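Long-range contacts in DNA primase (Helicobacter pylori, PDB 4EHS), which makes the short RNA primers that DNA polymerase extends during replication and stimulates the DnaB helicase, which binds its C-terminal domain, the part described here: residues L36-L41 with Q65-L70; F32-V37 with V59-K64; L102-Y107 with G142-I147. All coordinates share one frame; numbering follows the deposited sequence.

All three contacts lie in the helicase-binding domain at the C-terminal end of the primase, a domain built of helices and loops, without strands. Contacts 1 and 2 both start from helix 30-43 and share L36 and V37. Their centres are about 7 Å apart, and the chain passes straight from the loop of contact 2 into helix 64-71 of contact 1. Contact 3 comes later and joins the long helix 96-117 to the C-terminal tail; its centre is about 13 Å from that of contact 2 and about 17 Å from that of contact 1. V59 meets I147 and L33 meets L102 and L103, so one continuous packed region holds together the domain that binds DnaB.

Contact 1. Residues L36-L41 with Q65-L70; sequences LVIRYL and QEFDAL
Helices 30-43 and 64-71 run side by side here with their N-to-C directions only 15° apart, and their local axes come no closer than 10.5 Å, so side chains rather than backbones fill the interval. The packing is tightest toward the C-terminal end. CG of L70 stands anti to the backbone N (chi1 167°), which sends CD2 across L41 at about a right angle; CD2 of L70 lies 3.4 Å from CB of L41, closer than carbons usually come. The same methyl group also touches CD1 of L41 at 3.9 Å. That CD1 in turn meets the rim of the F67 ring, 3.9 Å from CE1 and near the ring plane, while F67 stacks on F60 of the preceding loop. A flat ring suits this place because it offers its edge to L41 and still stacks on a second aromatic. One turn earlier, I38 fits a narrower gap. Its CG1 branch reaches over so that CD1 rests 3.9 Å from the backbone N of F67, and its CG2 faces L70 CD2 more loosely at 4.2 Å; a beta-branched residue can fill both directions at once. The slack side begins at E66. Only its CB approaches I38 CD1, at 4.2 Å, for a bend at chi2 (87°) leads the carboxylate away from helix 30-43. R39, pointing away from helix 64-71, is held by a salt bridge to E43 and by bonds to the carbonyls of L83 and D86; Q65, at the outer surface, bonds to K79. No hydrogen bond joins the two segments, so their cohesion comes from dispersion and the burial of hydrocarbon, while the polar ends of R39, Y40, Q65 and D68 find partners outside this contact.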
loop_
_atom_site.group_PDB
_atom_site.type_symbol
_atom_site.label_atom_id
_atom_site.label_comp_id
_atom_site.label_asym_id
_atom_site.label_seq_id
_atom_site.Cartn_x
_atom_site.Cartn_y
_atom_site.Cartn_z
ATOM N N LEU A 36 -11.142 -1.999 -18.114
ATOM C CA LEU A 36 -11.485 -3.400 -17.874
ATOM C C LEU A 36 -11.532 -3.658 -16.393
ATOM O O LEU A 36 -12.504 -4.225 -15.912
ATOM C CB LEU A 36 -10.587 -4.353 -18.652
ATOM C CG LEU A 36 -10.869 -5.843 -18.549
ATOM C CD1 LEU A 36 -12.230 -6.145 -19.160
ATOM C CD2 LEU A 36 -9.762 -6.599 -19.290
ATOM N N VAL A 37 -10.501 -3.170 -15.707
ATOM C CA VAL A 37 -10.364 -3.405 -14.267
ATOM C C VAL A 37 -11.577 -2.739 -13.580
ATOM O O VAL A 37 -12.243 -3.380 -12.748
ATOM C CB VAL A 37 -8.981 -2.908 -13.754
ATOM C CG1 VAL A 37 -9.028 -2.825 -12.237
ATOM C CG2 VAL A 37 -7.867 -3.905 -14.126
ATOM N N ILE A 38 -11.912 -1.493 -13.938
ATOM C CA ILE A 38 -12.980 -0.791 -13.276
ATOM C C ILE A 38 -14.330 -1.451 -13.596
ATOM O O ILE A 38 -15.261 -1.460 -12.768
ATOM C CB ILE A 38 -12.949 0.692 -13.646
ATOM C CG1 ILE A 38 -11.670 1.323 -13.006
ATOM C CG2 ILE A 38 -14.184 1.423 -13.067
ATOM C CD1 ILE A 38 -11.379 2.714 -13.545
ATOM N N ARG A 39 -14.417 -1.922 -14.843
ATOM C CA ARG A 39 -15.702 -2.581 -15.259
ATOM C C ARG A 39 -15.984 -3.832 -14.372
ATOM O O ARG A 39 -17.157 -4.121 -13.945
ATOM C CB ARG A 39 -15.599 -2.932 -16.772
ATOM C CG ARG A 39 -16.950 -3.624 -17.169
ATOM C CD ARG A 39 -18.150 -2.690 -17.004
ATOM N NE ARG A 39 -19.253 -3.489 -17.596
ATOM C CZ ARG A 39 -19.601 -3.367 -18.864
ATOM N NH1 ARG A 39 -19.168 -2.311 -19.595
ATOM N NH2 ARG A 39 -20.504 -4.249 -19.367
ATOM N N TYR A 40 -14.942 -4.610 -14.098
ATOM C CA TYR A 40 -15.075 -5.738 -13.158
ATOM C C TYR A 40 -15.561 -5.227 -11.795
ATOM O O TYR A 40 -16.454 -5.843 -11.180
ATOM C CB TYR A 40 -13.760 -6.415 -12.904
ATOM C CG TYR A 40 -13.418 -7.541 -13.882
ATOM C CD1 TYR A 40 -14.025 -8.775 -13.762
ATOM C CD2 TYR A 40 -12.497 -7.343 -14.901
ATOM C CE1 TYR A 40 -13.695 -9.846 -14.636
ATOM C CE2 TYR A 40 -12.162 -8.388 -15.785
ATOM C CZ TYR A 40 -12.816 -9.639 -15.671
ATOM O OH TYR A 40 -12.494 -10.677 -16.522
ATOM N N LEU A 41 -14.933 -4.165 -11.279
ATOM C CA LEU A 41 -15.400 -3.575 -9.974
ATOM C C LEU A 41 -16.847 -3.062 -10.019
ATOM O O LEU A 41 -17.578 -3.157 -9.010
ATOM C CB LEU A 41 -14.503 -2.400 -9.574
ATOM C CG LEU A 41 -13.015 -2.751 -9.695
ATOM C CD1 LEU A 41 -12.319 -1.489 -9.219
ATOM C CD2 LEU A 41 -12.500 -3.932 -8.850
ATOM N N GLN A 65 -11.020 9.435 -12.677
ATOM C CA GLN A 65 -12.315 9.988 -12.263
ATOM C C GLN A 65 -13.347 8.873 -12.092
ATOM O O GLN A 65 -14.096 8.912 -11.143
ATOM C CB GLN A 65 -12.845 11.079 -13.239
ATOM C CG GLN A 65 -11.829 12.219 -13.319
ATOM C CD GLN A 65 -12.215 13.400 -14.196
ATOM O OE1 GLN A 65 -13.377 13.578 -14.600
ATOM N NE2 GLN A 65 -11.225 14.236 -14.484
ATOM N N GLU A 66 -13.368 7.914 -13.018
ATOM C CA GLU A 66 -14.255 6.751 -12.912
ATOM C C GLU A 66 -14.004 5.976 -11.616
ATOM O O GLU A 66 -14.968 5.663 -10.880
ATOM C CB GLU A 66 -14.089 5.831 -14.153
ATOM C CG GLU A 66 -14.678 6.513 -15.407
ATOM C CD GLU A 66 -13.716 7.420 -16.157
ATOM O OE1 GLU A 66 -12.655 7.777 -15.554
ATOM O OE2 GLU A 66 -14.075 7.818 -17.320
ATOM N N PHE A 67 -12.744 5.658 -11.337
ATOM C CA PHE A 67 -12.426 4.915 -10.090
ATOM C C PHE A 67 -12.887 5.726 -8.855
ATOM O O PHE A 67 -13.539 5.180 -7.913
ATOM C CB PHE A 67 -10.930 4.590 -9.995
ATOM C CG PHE A 67 -10.580 3.742 -8.764
ATOM C CD1 PHE A 67 -10.724 2.335 -8.816
ATOM C CD2 PHE A 67 -10.118 4.322 -7.559
ATOM C CE1 PHE A 67 -10.425 1.528 -7.709
ATOM C CE2 PHE A 67 -9.803 3.510 -6.467
ATOM C CZ PHE A 67 -9.928 2.108 -6.541
ATOM N N ASP A 68 -12.559 7.026 -8.859
ATOM C CA ASP A 68 -12.997 7.867 -7.751
ATOM C C ASP A 68 -14.514 7.807 -7.558
ATOM O O ASP A 68 -14.985 7.717 -6.431
ATOM C CB ASP A 68 -12.523 9.332 -7.984
ATOM C CG ASP A 68 -11.065 9.528 -7.610
ATOM O OD1 ASP A 68 -10.507 8.688 -6.882
ATOM O OD2 ASP A 68 -10.488 10.507 -8.091
ATOM N N ALA A 69 -15.288 7.940 -8.628
ATOM C CA ALA A 69 -16.733 7.963 -8.511
ATOM C C ALA A 69 -17.251 6.638 -7.985
ATOM O O ALA A 69 -18.205 6.599 -7.194
ATOM C CB ALA A 69 -17.387 8.316 -9.844
ATOM N N LEU A 70 -16.627 5.548 -8.422
ATOM C CA LEU A 70 -17.029 4.212 -7.995
ATOM C C LEU A 70 -16.728 3.991 -6.517
ATOM O O LEU A 70 -17.367 3.168 -5.860
ATOM C CB LEU A 70 -16.328 3.147 -8.840
ATOM C CG LEU A 70 -16.407 1.711 -8.320
ATOM C CD1 LEU A 70 -17.848 1.228 -8.292
ATOM C CD2 LEU A 70 -15.544 0.785 -9.165
#

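Contact 2. Residues F32-V37 with V59-K64; sequences FLEKLV and VFLHKK
The end of the loop before helix 64-71 comes up to helix 30-43, with the CA atoms of E34 and K63 6.3 Å apart, and three successive backbone N-H groups, those of L61, H62 and K63, reach E34. The side chain of E34 runs extended beyond CG to meet them, and its carboxylate splits the work. OE2 takes the N-H of L61 at 2.8 Å in a nearly straight bond (162°), whereas OE1 accepts from N of H62 at 2.8 Å and, more weakly, from N of K63 at 2.9 Å. The L61 and H62 bonds both use syn lone pairs. A water donates to OE2 of E34 and to the carbonyl O of V59, adding a further bond to a buried acid. K63 is the N-cap residue of helix 64-71, so the carboxylate of E34 gathers the amides of the chain leading into that helix; their partial positive charge, together with the start of the helix, probably stabilises its ionised form. Glutamate suits the position, since its length spans the gap between helix and loop and its two oxygens can share several donors. Its hydrocarbon part passes the rim of the F60 ring, where CG of E34 lies 3.7 Å from CD1 of F60, and the carboxylate plane stands 89° to that ring. Farther out, the aliphatic stems of two lysines cross obliquely, CG of K35 touching CE of K63 at 3.6 Å. Their NZ atoms share a water and lie close to E31, in long, weak ion pairs that may offset the like charges.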
loop_
_atom_site.group_PDB
_atom_site.type_symbol
_atom_site.label_atom_id
_atom_site.label_comp_id
_atom_site.label_asym_id
_atom_site.label_seq_id
_atom_site.Cartn_x
_atom_site.Cartn_y
_atom_site.Cartn_z
ATOM N N PHE A 32 -7.368 0.744 -22.084
ATOM C CA PHE A 32 -8.263 -0.400 -22.150
ATOM C C PHE A 32 -8.171 -1.217 -20.839
ATOM O O PHE A 32 -9.150 -1.661 -20.273
ATOM C CB PHE A 32 -7.905 -1.328 -23.326
ATOM C CG PHE A 32 -8.901 -2.516 -23.489
ATOM C CD1 PHE A 32 -10.100 -2.364 -24.200
ATOM C CD2 PHE A 32 -8.623 -3.737 -22.884
ATOM C CE1 PHE A 32 -10.970 -3.462 -24.316
ATOM C CE2 PHE A 32 -9.486 -4.841 -22.996
ATOM C CZ PHE A 32 -10.666 -4.670 -23.703
ATOM N N LEU A 33 -6.969 -1.453 -20.391
ATOM C CA LEU A 33 -6.813 -2.232 -19.148
ATOM C C LEU A 33 -7.437 -1.515 -17.940
ATOM O O LEU A 33 -8.058 -2.191 -17.091
ATOM C CB LEU A 33 -5.320 -2.434 -18.836
ATOM C CG LEU A 33 -4.978 -3.289 -17.635
ATOM C CD1 LEU A 33 -5.615 -4.686 -17.774
ATOM C CD2 LEU A 33 -3.444 -3.428 -17.524
ATOM N N GLU A 34 -7.301 -0.202 -17.832
ATOM C CA GLU A 34 -7.922 0.519 -16.693
ATOM C C GLU A 34 -9.455 0.410 -16.752
ATOM O O GLU A 34 -10.151 0.206 -15.723
ATOM C CB GLU A 34 -7.527 1.993 -16.738
ATOM C CG GLU A 34 -6.026 2.160 -16.397
ATOM C CD GLU A 34 -5.620 3.599 -16.192
ATOM O OE1 GLU A 34 -6.505 4.469 -16.124
ATOM O OE2 GLU A 34 -4.365 3.795 -16.046
ATOM N N LYS A 35 -9.971 0.533 -17.978
ATOM C CA LYS A 35 -11.437 0.365 -18.165
ATOM C C LYS A 35 -11.912 -0.996 -17.741
ATOM O O LYS A 35 -12.999 -1.128 -17.116
ATOM C CB LYS A 35 -11.824 0.600 -19.670
ATOM C CG LYS A 35 -11.846 2.086 -19.974
ATOM C CD LYS A 35 -12.477 2.283 -21.394
ATOM C CE LYS A 35 -11.444 2.198 -22.446
ATOM N NZ LYS A 35 -11.930 2.789 -23.777
ATOM N N LEU A 36 -11.142 -1.999 -18.114
ATOM C CA LEU A 36 -11.485 -3.400 -17.874
ATOM C C LEU A 36 -11.532 -3.658 -16.393
ATOM O O LEU A 36 -12.504 -4.225 -15.912
ATOM C CB LEU A 36 -10.587 -4.353 -18.652
ATOM C CG LEU A 36 -10.869 -5.843 -18.549
ATOM C CD1 LEU A 36 -12.230 -6.145 -19.160
ATOM C CD2 LEU A 36 -9.762 -6.599 -19.290
ATOM N N VAL A 37 -10.501 -3.170 -15.707
ATOM C CA VAL A 37 -10.364 -3.405 -14.267
ATOM C C VAL A 37 -11.577 -2.739 -13.580
ATOM O O VAL A 37 -12.243 -3.380 -12.748
ATOM C CB VAL A 37 -8.981 -2.908 -13.754
ATOM C CG1 VAL A 37 -9.028 -2.825 -12.237
ATOM C CG2 VAL A 37 -7.867 -3.905 -14.126
ATOM N N VAL A 59 -3.036 5.222 -9.112
ATOM C CA VAL A 59 -2.497 4.202 -9.976
ATOM C C VAL A 59 -2.955 4.462 -11.410
ATOM O O VAL A 59 -2.206 4.239 -12.359
ATOM C CB VAL A 59 -2.902 2.796 -9.524
ATOM C CG1 VAL A 59 -2.374 1.760 -10.492
ATOM C CG2 VAL A 59 -2.290 2.465 -8.166
ATOM N N PHE A 60 -4.166 4.998 -11.518
ATOM C CA PHE A 60 -4.838 5.199 -12.842
ATOM C C PHE A 60 -4.332 6.443 -13.538
ATOM O O PHE A 60 -4.342 7.524 -12.942
ATOM C CB PHE A 60 -6.358 5.313 -12.638
ATOM C CG PHE A 60 -6.976 4.033 -12.161
ATOM C CD1 PHE A 60 -7.407 3.082 -13.122
ATOM C CD2 PHE A 60 -7.110 3.706 -10.791
ATOM C CE1 PHE A 60 -7.928 1.859 -12.733
ATOM C CE2 PHE A 60 -7.647 2.465 -10.405
ATOM C CZ PHE A 60 -8.070 1.532 -11.374
ATOM N N LEU A 61 -3.913 6.289 -14.788
ATOM C CA LEU A 61 -3.485 7.424 -15.632
ATOM C C LEU A 61 -4.570 7.884 -16.600
ATOM O O LEU A 61 -4.435 8.984 -17.164
ATOM C CB LEU A 61 -2.231 7.077 -16.418
ATOM C CG LEU A 61 -1.049 6.509 -15.624
ATOM C CD1 LEU A 61 0.216 6.436 -16.473
ATOM C CD2 LEU A 61 -0.858 7.335 -14.376
ATOM N N HIS A 62 -5.623 7.079 -16.763
ATOM C CA HIS A 62 -6.665 7.392 -17.756
ATOM C C HIS A 62 -8.016 7.470 -17.199
ATOM O O HIS A 62 -8.841 8.237 -17.706
ATOM C CB HIS A 62 -6.643 6.389 -18.904
ATOM C CG HIS A 62 -5.333 6.339 -19.616
ATOM N ND1 HIS A 62 -4.939 7.323 -20.501
ATOM C CD2 HIS A 62 -4.294 5.432 -19.539
ATOM C CE1 HIS A 62 -3.687 7.026 -20.943
ATOM N NE2 HIS A 62 -3.303 5.876 -20.400
ATOM N N LYS A 63 -8.298 6.706 -16.132
ATOM C CA LYS A 63 -9.672 6.508 -15.687
ATOM C C LYS A 63 -9.777 6.798 -14.173
ATOM O O LYS A 63 -10.605 6.261 -13.468
ATOM C CB LYS A 63 -10.223 5.096 -16.059
ATOM C CG LYS A 63 -10.255 4.812 -17.564
ATOM C CD LYS A 63 -11.289 5.661 -18.260
ATOM C CE LYS A 63 -11.099 5.649 -19.757
ATOM N NZ LYS A 63 -12.052 6.447 -20.555
ATOM N N LYS A 64 -9.000 7.785 -13.738
ATOM C CA LYS A 64 -8.981 8.114 -12.335
ATOM C C LYS A 64 -10.353 8.610 -11.876
ATOM O O LYS A 64 -10.823 8.226 -10.809
ATOM C CB LYS A 64 -7.882 9.139 -12.104
ATOM C CG LYS A 64 -7.812 9.600 -10.669
ATOM C CD LYS A 64 -6.605 10.530 -10.553
ATOM C CE LYS A 64 -6.133 10.622 -9.108
ATOM N NZ LYS A 64 -7.278 11.111 -8.289
HETATM O O HOH W 1 -2.604 2.559 -14.549
HETATM O O HOH W 2 -12.354 5.353 -23.179
#

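Contact 3. Residues L102-Y107 with G142-I147; sequences LLILRY and GELVAI
In both I104 and I147, CG1 stands anti to the carbonyl carbon (chi1 -62° and -57°), while CG of Y107 is anti to its backbone N (chi1 173°); these torsions turn the ring toward the tail and let I147 reach it tip to tip. CG2 of I147 sits over the ring face, 3.7 Å from the Y107 centroid in a CH-pi contact, and CD1 of I147 lies 3.6 Å from CG of Y107, over the same ring toward its rim. I104, one turn earlier, slides past I147 in the opposite sense and extends CD1 to within 3.8 Å of CD2 of L144. Branched aliphatic side chains suit this join between helix and tail, presenting methyls on several sides. The tail leaves helix 122-140 through the Schellman motif at G142, whose positive phi starts the turn back; A146 packs on A146 of the second subunit, and I147 pairs its backbone with Y54. The Y107 hydroxyl bonds to E149 of the expression tag. With no hydrogen bond across the segments, the join rests on apolar and CH-pi contact; the carbonyl O of V145, 3.4 Å from CG2 of I104, is buried without a polar partner, probably at some desolvation cost.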
loop_
_atom_site.group_PDB
_atom_site.type_symbol
_atom_site.label_atom_id
_atom_site.label_comp_id
_atom_site.label_asym_id
_atom_site.label_seq_id
_atom_site.Cartn_x
_atom_site.Cartn_y
_atom_site.Cartn_z
ATOM N N LEU A 102 -1.985 -7.426 -13.938
ATOM C CA LEU A 102 -1.303 -6.764 -15.056
ATOM C C LEU A 102 -1.271 -5.261 -14.903
ATOM O O LEU A 102 -0.262 -4.672 -15.199
ATOM C CB LEU A 102 -2.029 -7.188 -16.359
ATOM C CG LEU A 102 -1.417 -6.654 -17.644
ATOM C CD1 LEU A 102 -0.051 -7.286 -17.787
ATOM C CD2 LEU A 102 -2.355 -6.970 -18.861
ATOM N N LEU A 103 -2.346 -4.653 -14.358
ATOM C CA LEU A 103 -2.342 -3.245 -14.109
ATOM C C LEU A 103 -1.235 -2.867 -13.107
ATOM O O LEU A 103 -0.490 -1.892 -13.321
ATOM C CB LEU A 103 -3.704 -2.818 -13.527
ATOM C CG LEU A 103 -3.837 -1.311 -13.330
ATOM C CD1 LEU A 103 -3.927 -0.665 -14.670
ATOM C CD2 LEU A 103 -5.150 -1.139 -12.564
ATOM N N ILE A 104 -1.144 -3.661 -12.037
ATOM C CA ILE A 104 -0.100 -3.401 -11.033
ATOM C C ILE A 104 1.282 -3.610 -11.610
ATOM O O ILE A 104 2.166 -2.769 -11.346
ATOM C CB ILE A 104 -0.334 -4.240 -9.772
ATOM C CG1 ILE A 104 -1.678 -3.857 -9.126
ATOM C CG2 ILE A 104 0.797 -4.009 -8.732
ATOM C CD1 ILE A 104 -2.146 -4.926 -8.111
ATOM N N LEU A 105 1.478 -4.725 -12.325
ATOM C CA LEU A 105 2.769 -5.005 -13.024
ATOM C C LEU A 105 3.167 -3.836 -13.907
ATOM O O LEU A 105 4.315 -3.322 -13.782
ATOM C CB LEU A 105 2.738 -6.336 -13.816
ATOM C CG LEU A 105 3.975 -6.691 -14.671
ATOM C CD1 LEU A 105 5.159 -7.086 -13.822
ATOM C CD2 LEU A 105 3.674 -7.794 -15.655
ATOM N N ARG A 106 2.261 -3.350 -14.759
ATOM C CA ARG A 106 2.530 -2.101 -15.480
ATOM C C ARG A 106 2.972 -0.890 -14.681
ATOM O O ARG A 106 3.952 -0.201 -15.053
ATOM C CB ARG A 106 1.386 -1.720 -16.397
ATOM C CG ARG A 106 1.319 -2.842 -17.449
ATOM C CD ARG A 106 0.519 -2.384 -18.626
ATOM N NE ARG A 106 0.488 -3.420 -19.704
ATOM C CZ ARG A 106 -0.309 -3.249 -20.766
ATOM N NH1 ARG A 106 -1.041 -2.141 -20.863
ATOM N NH2 ARG A 106 -0.377 -4.169 -21.689
ATOM N N TYR A 107 2.307 -0.659 -13.561
ATOM C CA TYR A 107 2.709 0.426 -12.660
ATOM C C TYR A 107 4.190 0.243 -12.234
ATOM O O TYR A 107 4.977 1.178 -12.297
ATOM C CB TYR A 107 1.798 0.410 -11.425
ATOM C CG TYR A 107 2.255 1.382 -10.377
ATOM C CD1 TYR A 107 1.822 2.714 -10.391
ATOM C CD2 TYR A 107 3.116 0.963 -9.379
ATOM C CE1 TYR A 107 2.260 3.630 -9.435
ATOM C CE2 TYR A 107 3.572 1.872 -8.435
ATOM C CZ TYR A 107 3.117 3.179 -8.444
ATOM O OH TYR A 107 3.597 4.054 -7.454
ATOM N N GLY A 142 2.573 -14.793 -10.067
ATOM C CA GLY A 142 1.130 -14.810 -9.777
ATOM C C GLY A 142 0.614 -14.199 -8.472
ATOM O O GLY A 142 -0.564 -14.400 -8.136
ATOM N N GLU A 143 1.464 -13.484 -7.709
ATOM C CA GLU A 143 1.042 -12.901 -6.426
ATOM C C GLU A 143 0.608 -11.459 -6.629
ATOM O O GLU A 143 1.256 -10.737 -7.363
ATOM C CB GLU A 143 2.176 -12.769 -5.391
ATOM C CG GLU A 143 3.043 -13.952 -5.018
ATOM C CD GLU A 143 3.837 -13.634 -3.768
ATOM O OE1 GLU A 143 3.413 -12.718 -3.016
ATOM O OE2 GLU A 143 4.865 -14.307 -3.514
ATOM N N LEU A 144 -0.408 -10.999 -5.910
ATOM C CA LEU A 144 -0.743 -9.592 -5.957
ATOM C C LEU A 144 0.201 -8.863 -5.002
ATOM O O LEU A 144 0.644 -9.431 -3.958
ATOM C CB LEU A 144 -2.203 -9.367 -5.500
ATOM C CG LEU A 144 -3.218 -9.693 -6.576
ATOM C CD1 LEU A 144 -4.669 -9.823 -6.106
ATOM C CD2 LEU A 144 -3.125 -8.524 -7.567
ATOM N N VAL A 145 0.512 -7.621 -5.325
ATOM C CA VAL A 145 1.438 -6.819 -4.488
ATOM C C VAL A 145 0.809 -5.443 -4.453
ATOM O O VAL A 145 0.336 -4.946 -5.483
ATOM C CB VAL A 145 2.860 -6.707 -5.115
ATOM C CG1 VAL A 145 3.808 -5.884 -4.254
ATOM C CG2 VAL A 145 3.434 -8.109 -5.321
ATOM N N ALA A 146 0.776 -4.839 -3.266
ATOM C CA ALA A 146 0.211 -3.499 -3.050
ATOM C C ALA A 146 1.091 -2.392 -3.580
ATOM O O ALA A 146 2.326 -2.465 -3.463
ATOM C CB ALA A 146 0.003 -3.308 -1.542
ATOM N N ILE A 147 0.491 -1.352 -4.153
ATOM C CA ILE A 147 1.172 -0.080 -4.445
ATOM C C ILE A 147 0.979 0.947 -3.310
ATOM O O ILE A 147 -0.091 1.621 -3.228
ATOM C CB ILE A 147 0.549 0.550 -5.724
ATOM C CG1 ILE A 147 0.679 -0.469 -6.831
ATOM C CG2 ILE A 147 1.122 1.952 -6.031
ATOM C CD1 ILE A 147 -0.117 -0.147 -8.096
#